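Local coordinates for GTPase-activating protein GYP1 (Saccharomyces cerevisiae, PDB 1FKM), which stimulates, through its TBC-type GAP domain, GTP hydrolysis by Ypt/Rab GTPases such as YPT1 and YPT7, supplying arginine and glutamine fingers in trans, at residues R243-G248 with A333-K338; V250-D255 with W363-I368; W254-S259 with M370-A375. One frame throughout, in Å; residues are numbered along the deposited sequence.

Interaction 1. Residues R243-G248 with A333-K338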
loop_
_atom_site.group_PDB
_atom_site.type_symbol
_atom_site.label_atom_id
_atom_site.label_comp_id
_atom_site.label_asym_id
_atom_site.label_seq_id
_atom_site.Cartn_x
_atom_site.Cartn_y
_atom_site.Cartn_z
ATOM N N ARG A 243 7.471 -2.925 -5.098
ATOM C CA ARG A 243 8.416 -3.877 -5.659
ATOM C C ARG A 243 9.846 -3.351 -5.669
ATOM O O ARG A 243 10.753 -4.029 -6.148
ATOM C CB ARG A 243 7.985 -4.247 -7.080
ATOM C CG ARG A 243 6.548 -4.743 -7.161
ATOM C CD ARG A 243 6.406 -6.140 -6.592
ATOM N NE ARG A 243 6.904 -7.144 -7.527
ATOM C CZ ARG A 243 6.336 -7.416 -8.697
ATOM N NH1 ARG A 243 5.246 -6.761 -9.075
ATOM N NH2 ARG A 243 6.859 -8.336 -9.496
ATOM N N GLU A 244 10.044 -2.153 -5.126
ATOM C CA GLU A 244 11.369 -1.538 -5.094
ATOM C C GLU A 244 11.952 -1.447 -3.686
ATOM O O GLU A 244 13.073 -0.967 -3.512
ATOM C CB GLU A 244 11.314 -0.121 -5.674
ATOM C CG GLU A 244 10.371 0.064 -6.853
ATOM C CD GLU A 244 10.609 -0.943 -7.947
ATOM O OE1 GLU A 244 11.782 -1.141 -8.320
ATOM O OE2 GLU A 244 9.625 -1.530 -8.440
ATOM N N PHE A 245 11.190 -1.887 -2.689
ATOM C CA PHE A 245 11.636 -1.823 -1.297
ATOM C C PHE A 245 11.275 -3.079 -0.518
ATOM O O PHE A 245 10.456 -3.882 -0.965
ATOM C CB PHE A 245 10.978 -0.639 -0.571
ATOM C CG PHE A 245 11.312 0.705 -1.143
ATOM C CD1 PHE A 245 12.545 1.294 -0.886
ATOM C CD2 PHE A 245 10.383 1.401 -1.903
ATOM C CE1 PHE A 245 12.853 2.565 -1.381
ATOM C CE2 PHE A 245 10.675 2.669 -2.401
ATOM C CZ PHE A 245 11.916 3.253 -2.138
ATOM N N GLN A 246 11.890 -3.230 0.654
ATOM C CA GLN A 246 11.601 -4.351 1.540
ATOM C C GLN A 246 10.253 -4.009 2.184
ATOM O O GLN A 246 9.927 -2.834 2.331
ATOM C CB GLN A 246 12.669 -4.460 2.632
ATOM C CG GLN A 246 14.064 -4.781 2.115
ATOM C CD GLN A 246 14.104 -6.090 1.360
ATOM O OE1 GLN A 246 13.710 -7.133 1.884
ATOM N NE2 GLN A 246 14.577 -6.045 0.120
HETATM N N MSE A 247 9.480 -5.018 2.574
HETATM C CA MSE A 247 8.174 -4.765 3.190
HETATM C C MSE A 247 8.214 -3.847 4.408
HETATM O O MSE A 247 7.305 -3.050 4.611
HETATM C CB MSE A 247 7.494 -6.082 3.572
HETATM C CG MSE A 247 6.352 -6.447 2.645
HETATM SE SE MSE A 247 4.808 -5.270 2.813
HETATM C CE MSE A 247 3.441 -6.637 2.910
ATOM N N GLY A 248 9.250 -3.967 5.230
ATOM C CA GLY A 248 9.347 -3.105 6.396
ATOM C C GLY A 248 9.412 -1.649 5.973
ATOM O O GLY A 248 8.830 -0.762 6.609
ATOM N N ALA A 333 9.941 10.796 -8.230
ATOM C CA ALA A 333 10.926 11.712 -8.799
ATOM C C ALA A 333 12.136 11.834 -7.866
ATOM O O ALA A 333 13.281 11.771 -8.314
ATOM C CB ALA A 333 10.291 13.089 -9.030
ATOM N N ALA A 334 11.883 11.999 -6.571
ATOM C CA ALA A 334 12.970 12.124 -5.601
ATOM C C ALA A 334 13.778 10.830 -5.520
ATOM O O ALA A 334 15.001 10.859 -5.358
ATOM C CB ALA A 334 12.410 12.490 -4.224
ATOM N N PHE A 335 13.088 9.697 -5.640
ATOM C CA PHE A 335 13.723 8.382 -5.594
ATOM C C PHE A 335 14.682 8.255 -6.777
ATOM O O PHE A 335 15.858 7.913 -6.609
ATOM C CB PHE A 335 12.650 7.285 -5.668
ATOM C CG PHE A 335 13.190 5.879 -5.557
ATOM C CD1 PHE A 335 13.951 5.491 -4.457
ATOM C CD2 PHE A 335 12.890 4.929 -6.527
ATOM C CE1 PHE A 335 14.400 4.169 -4.324
ATOM C CE2 PHE A 335 13.334 3.607 -6.400
ATOM C CZ PHE A 335 14.087 3.233 -5.295
ATOM N N LEU A 336 14.167 8.541 -7.970
ATOM C CA LEU A 336 14.962 8.467 -9.190
ATOM C C LEU A 336 16.155 9.414 -9.156
ATOM O O LEU A 336 17.281 9.005 -9.433
ATOM C CB LEU A 336 14.099 8.804 -10.408
ATOM C CG LEU A 336 14.813 8.792 -11.769
ATOM C CD1 LEU A 336 15.371 7.392 -12.059
ATOM C CD2 LEU A 336 13.835 9.208 -12.853
ATOM N N ILE A 337 15.900 10.678 -8.828
ATOM C CA ILE A 337 16.953 11.687 -8.793
ATOM C C ILE A 337 18.092 11.312 -7.852
ATOM O O ILE A 337 19.232 11.733 -8.050
ATOM C CB ILE A 337 16.383 13.072 -8.394
ATOM C CG1 ILE A 337 15.354 13.528 -9.434
ATOM C CG2 ILE A 337 17.502 14.101 -8.295
ATOM C CD1 ILE A 337 15.879 13.591 -10.849
ATOM N N LYS A 338 17.790 10.517 -6.834
ATOM C CA LYS A 338 18.817 10.101 -5.892
ATOM C C LYS A 338 19.910 9.311 -6.615
ATOM O O LYS A 338 21.079 9.355 -6.224
ATOM C CB LYS A 338 18.205 9.238 -4.786
ATOM C CG LYS A 338 19.216 8.733 -3.770
ATOM C CD LYS A 338 18.542 7.948 -2.659
ATOM C CE LYS A 338 19.565 7.397 -1.672
ATOM N NZ LYS A 338 20.371 8.477 -1.038
#
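E244 and F335 mark the closest backbone approach of the two segments, yet their CA atoms remain 10.2 Å apart, so the main chains do not meet and side chains alone bridge the gap. R243-G248 is a junction in the all-helical TBC (Rab-GAP) domain: a 3-10 turn ends at E244, F245 and Q246 form an extended link, and Q246 takes the N-cap position of helix 247-261. A333-K338 belongs to helix 324-338.

The contact is chiefly an aromatic pair. F245 and F335 come from opposite directions, with ring centroids 5.0 Å apart and planes inclined at 51°, a geometry that is neither a stack nor edge-to-face. F245 places its CE2 corner over one face of F335, while its foremost atom, CZ, lies 3.8 Å from F335 CD1. F335 reaches across because its CG stands anti to the backbone N (chi1 -177°), carrying the ring away from its helix toward the link. W236 and W339 both meet F335 edge-to-face, while W363 meets the F245 ring with planes at about 50°. The result is a cluster of aromatic rings, with F245 and F335 buried, that joins the link to helix 324-338.

E244 adds a smaller apolar touch through its CB methylene, CB lying 4.3 Å from F335 CE2 in an oblique position. Its carboxylate does not serve this contact: OE2 makes a salt bridge with R235 NE, so the buried charge is met from helix 230-238, and the backbone oxygen of E244 is hydrogen-bonded to T360 OG1. With no hydrogen bond between the segments, the tightest point is carbon on carbon, F245 CZ to F335 CE1 at 3.4 Å.

Interaction 2. Residues V250-D255 with W363-I368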
loop_
_atom_site.group_PDB
_atom_site.type_symbol
_atom_site.label_atom_id
_atom_site.label_comp_id
_atom_site.label_asym_id
_atom_site.label_seq_id
_atom_site.Cartn_x
_atom_site.Cartn_y
_atom_site.Cartn_z
ATOM N N VAL A 250 8.228 -0.480 3.108
ATOM C CA VAL A 250 6.932 -0.157 2.512
ATOM C C VAL A 250 5.934 0.224 3.613
ATOM O O VAL A 250 5.229 1.226 3.500
ATOM C CB VAL A 250 6.378 -1.357 1.703
ATOM C CG1 VAL A 250 4.935 -1.093 1.286
ATOM C CG2 VAL A 250 7.245 -1.591 0.462
ATOM N N ILE A 251 5.887 -0.573 4.678
ATOM C CA ILE A 251 4.982 -0.303 5.794
ATOM C C ILE A 251 5.221 1.090 6.372
ATOM O O ILE A 251 4.278 1.855 6.589
ATOM C CB ILE A 251 5.146 -1.362 6.919
ATOM C CG1 ILE A 251 4.812 -2.756 6.377
ATOM C CG2 ILE A 251 4.242 -1.025 8.097
ATOM C CD1 ILE A 251 3.436 -2.863 5.777
ATOM N N ARG A 252 6.483 1.422 6.615
ATOM C CA ARG A 252 6.828 2.729 7.159
ATOM C C ARG A 252 6.419 3.845 6.205
ATOM O O ARG A 252 5.907 4.879 6.630
ATOM C CB ARG A 252 8.329 2.806 7.449
ATOM C CG ARG A 252 8.816 4.201 7.818
ATOM C CD ARG A 252 8.160 4.749 9.082
ATOM N NE ARG A 252 8.625 6.113 9.329
ATOM C CZ ARG A 252 8.164 7.186 8.696
ATOM N NH1 ARG A 252 7.206 7.063 7.784
ATOM N NH2 ARG A 252 8.691 8.377 8.942
HETATM N N MSE A 253 6.645 3.638 4.916
HETATM C CA MSE A 253 6.266 4.630 3.908
HETATM C C MSE A 253 4.769 4.897 3.953
HETATM O O MSE A 253 4.322 6.045 3.825
HETATM C CB MSE A 253 6.599 4.132 2.502
HETATM C CG MSE A 253 8.063 4.029 2.181
HETATM SE SE MSE A 253 8.280 3.332 0.391
HETATM C CE MSE A 253 7.360 4.733 -0.574
ATOM N N TRP A 254 3.990 3.831 4.106
ATOM C CA TRP A 254 2.538 3.984 4.151
ATOM C C TRP A 254 2.030 4.817 5.327
ATOM O O TRP A 254 0.961 5.418 5.229
ATOM C CB TRP A 254 1.860 2.608 4.095
ATOM C CG TRP A 254 1.829 2.068 2.681
ATOM C CD1 TRP A 254 2.787 2.242 1.719
ATOM C CD2 TRP A 254 0.803 1.268 2.078
ATOM N NE1 TRP A 254 2.422 1.603 0.559
ATOM C CE2 TRP A 254 1.209 0.995 0.752
ATOM C CE3 TRP A 254 -0.421 0.753 2.530
ATOM C CZ2 TRP A 254 0.434 0.230 -0.131
ATOM C CZ3 TRP A 254 -1.192 -0.010 1.650
ATOM C CH2 TRP A 254 -0.758 -0.260 0.336
ATOM N N ASP A 255 2.778 4.869 6.428
ATOM C CA ASP A 255 2.358 5.700 7.564
ATOM C C ASP A 255 2.249 7.128 7.026
ATOM O O ASP A 255 1.299 7.861 7.322
ATOM C CB ASP A 255 3.401 5.742 8.693
ATOM C CG ASP A 255 3.603 4.413 9.392
ATOM O OD1 ASP A 255 2.736 3.519 9.312
ATOM O OD2 ASP A 255 4.658 4.279 10.056
ATOM N N TRP A 363 18.124 -0.086 3.368
ATOM C CA TRP A 363 17.616 1.233 3.724
ATOM C C TRP A 363 17.063 1.212 5.143
ATOM O O TRP A 363 16.447 0.232 5.571
ATOM C CB TRP A 363 16.520 1.675 2.749
ATOM C CG TRP A 363 17.025 2.480 1.586
ATOM C CD1 TRP A 363 18.214 2.327 0.935
ATOM C CD2 TRP A 363 16.335 3.543 0.916
ATOM N NE1 TRP A 363 18.309 3.226 -0.100
ATOM C CE2 TRP A 363 17.168 3.985 -0.135
ATOM C CE3 TRP A 363 15.090 4.164 1.103
ATOM C CZ2 TRP A 363 16.801 5.020 -1.001
ATOM C CZ3 TRP A 363 14.723 5.195 0.241
ATOM C CH2 TRP A 363 15.580 5.612 -0.798
ATOM N N THR A 364 17.298 2.298 5.871
ATOM C CA THR A 364 16.823 2.421 7.243
ATOM C C THR A 364 15.745 3.490 7.342
ATOM O O THR A 364 15.351 4.093 6.341
ATOM C CB THR A 364 17.962 2.818 8.198
ATOM O OG1 THR A 364 18.512 4.074 7.782
ATOM C CG2 THR A 364 19.053 1.763 8.202
ATOM N N GLU A 365 15.280 3.717 8.567
ATOM C CA GLU A 365 14.266 4.722 8.846
ATOM C C GLU A 365 14.751 6.080 8.355
ATOM O O GLU A 365 13.975 6.877 7.821
ATOM C CB GLU A 365 14.003 4.776 10.355
ATOM C CG GLU A 365 13.220 5.989 10.838
ATOM C CD GLU A 365 11.839 6.084 10.225
ATOM O OE1 GLU A 365 11.124 5.061 10.206
ATOM O OE2 GLU A 365 11.463 7.186 9.770
ATOM N N THR A 366 16.045 6.335 8.531
ATOM C CA THR A 366 16.637 7.602 8.117
ATOM C C THR A 366 16.554 7.811 6.608
ATOM O O THR A 366 16.231 8.903 6.135
ATOM C CB THR A 366 18.116 7.682 8.540
ATOM O OG1 THR A 366 18.228 7.394 9.940
ATOM C CG2 THR A 366 18.669 9.070 8.273
ATOM N N ASP A 367 16.853 6.757 5.858
ATOM C CA ASP A 367 16.821 6.808 4.400
ATOM C C ASP A 367 15.413 7.073 3.861
ATOM O O ASP A 367 15.228 7.895 2.961
ATOM C CB ASP A 367 17.337 5.484 3.826
ATOM C CG ASP A 367 18.755 5.161 4.277
ATOM O OD1 ASP A 367 19.588 6.087 4.356
ATOM O OD2 ASP A 367 19.038 3.974 4.543
ATOM N N ILE A 368 14.433 6.374 4.425
ATOM C CA ILE A 368 13.038 6.502 4.010
ATOM C C ILE A 368 12.477 7.871 4.380
ATOM O O ILE A 368 11.783 8.510 3.588
ATOM C CB ILE A 368 12.163 5.436 4.699
ATOM C CG1 ILE A 368 12.828 4.067 4.589
ATOM C CG2 ILE A 368 10.784 5.404 4.064
ATOM C CD1 ILE A 368 12.218 3.030 5.497
#
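M253 and I368 bring the backbones to a CA separation of 7.0 Å, and R252 and E365 follow at 7.9 Å: this is helix-helix packing in the all-helical TBC domain, joining helix 247-261 to the N-terminal end of helix 365-382, where T364 is the N-cap.

The polar half is a salt bridge between buried R252 and exposed E365. Their side chains cross at about a right angle, but the guanidinium and carboxylate planes are only 21° apart. E365 OE1 lies at the guanidinium edge, 2.8 Å from R252 NE, and OE2 is 3.1 Å from R252 NH2. All the hydrogen bonds are bent and weak (125° for NE to OE1), so charge attraction probably contributes more than bond directionality. R252 gets there by a bend at chi2 (61°), while its NH1 turns to T256 OG1.

Beside it on the same two helices lies a small apolar contact: in the I368 conformer described, one of two modelled, CG2 sits 3.6 Å from selenomethionine M253 CG. A leucine in place of R252 would probably leave the E365 carboxylate without its cationic mate and T256 OG1 without one donor. E365, the more solvent-facing partner, thus probably serves as counter-charge to a buried guanidinium.

Interaction 3. Residues W254-S259 with M370-A375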
loop_
_atom_site.group_PDB
_atom_site.type_symbol
_atom_site.label_atom_id
_atom_site.label_comp_id
_atom_site.label_asym_id
_atom_site.label_seq_id
_atom_site.Cartn_x
_atom_site.Cartn_y
_atom_site.Cartn_z
ATOM N N TRP A 254 3.990 3.831 4.106
ATOM C CA TRP A 254 2.538 3.984 4.151
ATOM C C TRP A 254 2.030 4.817 5.327
ATOM O O TRP A 254 0.961 5.418 5.229
ATOM C CB TRP A 254 1.860 2.608 4.095
ATOM C CG TRP A 254 1.829 2.068 2.681
ATOM C CD1 TRP A 254 2.787 2.242 1.719
ATOM C CD2 TRP A 254 0.803 1.268 2.078
ATOM N NE1 TRP A 254 2.422 1.603 0.559
ATOM C CE2 TRP A 254 1.209 0.995 0.752
ATOM C CE3 TRP A 254 -0.421 0.753 2.530
ATOM C CZ2 TRP A 254 0.434 0.230 -0.131
ATOM C CZ3 TRP A 254 -1.192 -0.010 1.650
ATOM C CH2 TRP A 254 -0.758 -0.260 0.336
ATOM N N ASP A 255 2.778 4.869 6.428
ATOM C CA ASP A 255 2.358 5.700 7.564
ATOM C C ASP A 255 2.249 7.128 7.026
ATOM O O ASP A 255 1.299 7.861 7.322
ATOM C CB ASP A 255 3.401 5.742 8.693
ATOM C CG ASP A 255 3.603 4.413 9.392
ATOM O OD1 ASP A 255 2.736 3.519 9.312
ATOM O OD2 ASP A 255 4.658 4.279 10.056
ATOM N N THR A 256 3.253 7.517 6.247
ATOM C CA THR A 256 3.303 8.856 5.679
ATOM C C THR A 256 2.322 9.050 4.532
ATOM O O THR A 256 1.673 10.095 4.447
ATOM C CB THR A 256 4.733 9.210 5.216
ATOM O OG1 THR A 256 5.617 9.151 6.340
ATOM C CG2 THR A 256 4.777 10.627 4.622
ATOM N N TYR A 257 2.207 8.060 3.646
ATOM C CA TYR A 257 1.256 8.177 2.551
ATOM C C TYR A 257 -0.158 8.362 3.099
ATOM O O TYR A 257 -0.897 9.224 2.633
ATOM C CB TYR A 257 1.289 6.934 1.663
ATOM C CG TYR A 257 2.297 7.004 0.541
ATOM C CD1 TYR A 257 3.642 7.273 0.793
ATOM C CD2 TYR A 257 1.911 6.758 -0.778
ATOM C CE1 TYR A 257 4.579 7.292 -0.244
ATOM C CE2 TYR A 257 2.836 6.774 -1.817
ATOM C CZ TYR A 257 4.166 7.037 -1.545
ATOM O OH TYR A 257 5.081 7.020 -2.573
ATOM N N LEU A 258 -0.530 7.554 4.090
ATOM C CA LEU A 258 -1.870 7.648 4.671
ATOM C C LEU A 258 -2.082 8.956 5.439
ATOM O O LEU A 258 -3.187 9.495 5.461
ATOM C CB LEU A 258 -2.136 6.446 5.596
ATOM C CG LEU A 258 -2.195 5.069 4.913
ATOM C CD1 LEU A 258 -2.321 3.972 5.961
ATOM C CD2 LEU A 258 -3.370 5.014 3.954
ATOM N N SER A 259 -1.026 9.462 6.073
ATOM C CA SER A 259 -1.126 10.715 6.823
ATOM C C SER A 259 -1.229 11.895 5.863
ATOM O O SER A 259 -2.011 12.819 6.082
ATOM C CB SER A 259 0.105 10.922 7.716
ATOM O OG SER A 259 0.241 9.901 8.689
HETATM N N MSE A 370 14.100 10.581 4.792
HETATM C CA MSE A 370 14.737 11.604 3.963
HETATM C C MSE A 370 14.039 11.726 2.608
HETATM O O MSE A 370 13.796 12.832 2.118
HETATM C CB MSE A 370 16.215 11.265 3.747
HETATM C CG MSE A 370 17.006 12.344 3.020
HETATM SE SE MSE A 370 18.897 11.918 2.875
HETATM C CE MSE A 370 19.252 11.599 4.752
ATOM N N LEU A 371 13.726 10.583 2.005
ATOM C CA LEU A 371 13.052 10.555 0.707
ATOM C C LEU A 371 11.674 11.215 0.786
ATOM O O LEU A 371 11.325 12.069 -0.033
ATOM C CB LEU A 371 12.897 9.105 0.229
ATOM C CG LEU A 371 12.087 8.859 -1.049
ATOM C CD1 LEU A 371 12.764 9.524 -2.233
ATOM C CD2 LEU A 371 11.965 7.364 -1.294
ATOM N N LEU A 372 10.897 10.821 1.784
ATOM C CA LEU A 372 9.558 11.361 1.964
ATOM C C LEU A 372 9.583 12.866 2.223
ATOM O O LEU A 372 8.794 13.611 1.648
ATOM C CB LEU A 372 8.860 10.637 3.120
ATOM C CG LEU A 372 8.578 9.149 2.872
ATOM C CD1 LEU A 372 8.179 8.469 4.183
ATOM C CD2 LEU A 372 7.476 9.001 1.815
ATOM N N SER A 373 10.493 13.302 3.091
ATOM C CA SER A 373 10.619 14.720 3.418
ATOM C C SER A 373 10.936 15.533 2.164
ATOM O O SER A 373 10.378 16.612 1.950
ATOM C CB SER A 373 11.726 14.922 4.459
ATOM O OG SER A 373 11.868 16.292 4.790
ATOM N N GLU A 374 11.832 15.006 1.339
ATOM C CA GLU A 374 12.227 15.672 0.105
ATOM C C GLU A 374 11.036 15.766 -0.851
ATOM O O GLU A 374 10.743 16.831 -1.397
ATOM C CB GLU A 374 13.386 14.907 -0.549
ATOM C CG GLU A 374 13.887 15.509 -1.851
ATOM C CD GLU A 374 15.236 14.942 -2.271
ATOM O OE1 GLU A 374 15.372 13.701 -2.309
ATOM O OE2 GLU A 374 16.157 15.737 -2.568
ATOM N N ALA A 375 10.339 14.652 -1.045
ATOM C CA ALA A 375 9.174 14.647 -1.925
ATOM C C ALA A 375 8.131 15.650 -1.440
ATOM O O ALA A 375 7.437 16.276 -2.245
ATOM C CB ALA A 375 8.555 13.239 -1.985
#
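L372 contributes more buried surface than any other residue of this contact and faces T256 directly, the two CA atoms 7.7 Å apart; Y257 flanks the pair. T256 and L372 reach toward each other tip to tip. One methyl of the leucine, CD1, does the touching: it lies 3.4 Å from T256 OG1 and 3.7 Å from T256 CB, and so covers the threonine where its hydroxyl branch leaves the chain.

That hydroxyl is buried, but its polar needs are met by other residues. OG1 is hydrogen-bonded to the carbonyl oxygen of W31 and has a second bond within its own helix. Two bonds therefore grip it and should limit its rotation, with OG1 anti to the carbonyl carbon (chi1 -60°).

The second methyl, CD2, turns to Y257. It approaches the ring at its edge, close to the ring plane, with CE1 3.9 Å away, so this is packing against the rim and no CH-pi contact over a face. The side chains cross at about a right angle. The ring is fixed by its surroundings on helix 324-338: F327 meets it edge-to-face, and the hydroxyl is hydrogen-bonded to H328 ND1.

Thus the forked end of L372 is divided between two successive residues, CD1 going to T256 and CD2 to Y257. No hydrogen bond crosses between the segments. The contact is side-chain packing between two helices in the all-alpha interior of the TBC domain, joining helix 247-261 to the C-terminal helix 365-382 away from the arginine and glutamine fingers.

Interactions 2 and 3 use helix 247-261 itself; interaction 1 uses the link leading into it. Interactions 2 and 3 follow one interface with helix 365-382, their centres 8 Å apart, whereas interaction 1 turns to helix 324-338. Interactions 1 and 3 involve buried residues alone and rely mainly on apolar contacts, without a hydrogen bond between the segments; interaction 2 has the one exposed participant, E365, and the only salt bridge across segments. The three sites adjoin: F245 CE1 of interaction 1 lies 3.6 Å from W363 CZ3 of interaction 2, and L371 CD1 packs 3.6 Å from A334 CB, tying interaction 3 to interaction 1. W363 CZ3, 3.8 Å from L371 CD2, joins interactions 2 and 3.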